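Local atomic coordinates of aldo-keto reductase family 1 member C1 (Caenorhabditis elegans, PDB entry 1QWK), a protein that probably reduces aldehyde or ketone groups with NADPH, as aldose reductases of the aldo-keto reductase family do. Residues T48-Q53 with T84-P89. Sequence-based numbering, arbitrary orientation.
Sequences TASVYQ and THELAP
The side chain of S50 overlaps the carboxylate of E86, its hydroxyl donating a hydrogen bond from one loop to the other, 2.8 Å from S50 OG to E86 OE1. The hydroxyl comes to OE1 from the syn side but sits 34° out of the carboxylate plane. S50 CB follows behind, 3.6 Å from E86 OE1, while E86 OE2 lies 4.0 Å from S50 OG and is not bonded to it. E86 reaches this far because its chain runs extended beyond CG (chi2 176°); the CA atoms of S50 and E86 are still 9.4 Å apart. E86 OE1 is gripped a second time by the backbone N of W83. Both loops leave the C-terminal ends of neighbouring parallel strands, 45-47 and 77-82, in the (β/α)8 TIM barrel of the aldo-keto reductases, where the active site lies. The 3-10 turn 50-52, with Y52 N bonded to A49 O at 3.0 Å, carries Y52, the predicted proton donor, whose ring rests one face on A49 CB. K81, predicted to lower the pKa of that tyrosine, lies near the end of strand 77-82, shortly before the loop of E86. With E86 cut back to an alanine, the buried S50 hydroxyl is likely to lose its carboxylate acceptor and the W83 amide this partner. Within its own loop, E86 CG packs 3.5 Å above the plane of the H85 ring, offset toward the rim.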
loop_
_atom_site.group_PDB
_atom_site.type_symbol
_atom_site.label_atom_id
_atom_site.label_comp_id
_atom_site.label_asym_id
_atom_site.label_seq_id
_atom_site.Cartn_x
_atom_site.Cartn_y
_atom_site.Cartn_z
ATOM N N THR A 48 -6.905 -1.527 -2.872
ATOM C CA THR A 48 -7.883 -0.462 -2.987
ATOM C C THR A 48 -8.310 0.018 -1.604
ATOM O O THR A 48 -7.720 -0.371 -0.590
ATOM C CB THR A 48 -9.115 -0.941 -3.796
ATOM O OG1 THR A 48 -9.986 0.166 -4.050
ATOM C CG2 THR A 48 -9.867 -2.018 -3.037
ATOM N N ALA A 49 -9.331 0.867 -1.570
ATOM C CA ALA A 49 -9.840 1.413 -0.317
ATOM C C ALA A 49 -11.222 1.987 -0.563
ATOM O O ALA A 49 -11.494 2.517 -1.641
ATOM C CB ALA A 49 -8.907 2.507 0.195
ATOM N N SER A 50 -12.097 1.888 0.428
ATOM C CA SER A 50 -13.443 2.412 0.262
ATOM C C SER A 50 -13.413 3.898 -0.095
ATOM O O SER A 50 -14.216 4.362 -0.904
ATOM C CB SER A 50 -14.273 2.197 1.535
ATOM O OG SER A 50 -13.775 2.963 2.615
ATOM N N VAL A 51 -12.471 4.639 0.481
ATOM C CA VAL A 51 -12.388 6.074 0.225
ATOM C C VAL A 51 -11.985 6.466 -1.203
ATOM O O VAL A 51 -12.239 7.594 -1.634
ATOM C CB VAL A 51 -11.424 6.762 1.233
ATOM C CG1 VAL A 51 -9.979 6.495 0.852
ATOM C CG2 VAL A 51 -11.720 8.255 1.301
ATOM N N TYR A 52 -11.365 5.549 -1.942
ATOM C CA TYR A 52 -10.956 5.852 -3.317
ATOM C C TYR A 52 -12.154 5.933 -4.256
ATOM O O TYR A 52 -12.061 6.499 -5.346
ATOM C CB TYR A 52 -10.006 4.787 -3.875
ATOM C CG TYR A 52 -8.734 4.553 -3.093
ATOM C CD1 TYR A 52 -8.221 5.525 -2.234
ATOM C CD2 TYR A 52 -8.041 3.350 -3.218
ATOM C CE1 TYR A 52 -7.048 5.297 -1.511
ATOM C CE2 TYR A 52 -6.872 3.113 -2.507
ATOM C CZ TYR A 52 -6.384 4.087 -1.651
ATOM O OH TYR A 52 -5.253 3.817 -0.915
ATOM N N GLN A 53 -13.267 5.343 -3.839
ATOM C CA GLN A 53 -14.487 5.331 -4.643
ATOM C C GLN A 53 -14.266 4.617 -5.979
ATOM O O GLN A 53 -14.896 4.957 -6.983
ATOM C CB GLN A 53 -14.972 6.761 -4.910
ATOM C CG GLN A 53 -15.041 7.675 -3.686
ATOM C CD GLN A 53 -15.797 7.065 -2.521
ATOM O OE1 GLN A 53 -16.688 6.234 -2.706
ATOM N NE2 GLN A 53 -15.453 7.488 -1.309
ATOM N N THR A 84 -12.128 6.353 7.860
ATOM C CA THR A 84 -12.333 6.862 9.216
ATOM C C THR A 84 -13.722 6.729 9.849
ATOM O O THR A 84 -13.828 6.479 11.048
ATOM C CB THR A 84 -11.869 8.337 9.312
ATOM O OG1 THR A 84 -12.557 9.132 8.338
ATOM C CG2 THR A 84 -10.369 8.433 9.067
ATOM N N HIS A 85 -14.777 6.891 9.059
ATOM C CA HIS A 85 -16.127 6.786 9.598
ATOM C C HIS A 85 -16.541 5.326 9.797
ATOM O O HIS A 85 -17.456 5.029 10.564
ATOM C CB HIS A 85 -17.127 7.497 8.678
ATOM C CG HIS A 85 -17.228 6.897 7.310
ATOM N ND1 HIS A 85 -16.139 6.744 6.481
ATOM C CD2 HIS A 85 -18.294 6.419 6.623
ATOM C CE1 HIS A 85 -16.527 6.200 5.341
ATOM N NE2 HIS A 85 -17.830 5.993 5.402
ATOM N N GLU A 86 -15.857 4.414 9.117
ATOM C CA GLU A 86 -16.167 2.999 9.233
ATOM C C GLU A 86 -15.449 2.375 10.432
ATOM O O GLU A 86 -15.751 1.254 10.836
ATOM C CB GLU A 86 -15.798 2.289 7.925
ATOM C CG GLU A 86 -16.498 2.924 6.723
ATOM C CD GLU A 86 -16.104 2.319 5.382
ATOM O OE1 GLU A 86 -14.896 2.263 5.072
ATOM O OE2 GLU A 86 -17.020 1.916 4.633
ATOM N N LEU A 87 -14.508 3.116 11.013
ATOM C CA LEU A 87 -13.749 2.636 12.170
ATOM C C LEU A 87 -14.522 2.818 13.471
ATOM O O LEU A 87 -14.182 2.215 14.489
ATOM C CB LEU A 87 -12.429 3.399 12.280
ATOM C CG LEU A 87 -11.488 3.307 11.081
ATOM C CD1 LEU A 87 -10.288 4.224 11.307
ATOM C CD2 LEU A 87 -11.044 1.868 10.886
ATOM N N ALA A 88 -15.547 3.663 13.430
ATOM C CA ALA A 88 -16.376 3.941 14.600
ATOM C C ALA A 88 -17.048 2.686 15.146
ATOM O O ALA A 88 -17.295 1.730 14.414
ATOM C CB ALA A 88 -17.431 4.983 14.247
ATOM N N PRO A 89 -17.365 2.683 16.450
ATOM C CA PRO A 89 -18.012 1.539 17.096
ATOM C C PRO A 89 -19.194 0.970 16.314
ATOM O O PRO A 89 -20.123 1.696 15.949
ATOM C CB PRO A 89 -18.428 2.104 18.452
ATOM C CG PRO A 89 -17.314 3.073 18.745
ATOM C CD PRO A 89 -17.152 3.776 17.418
#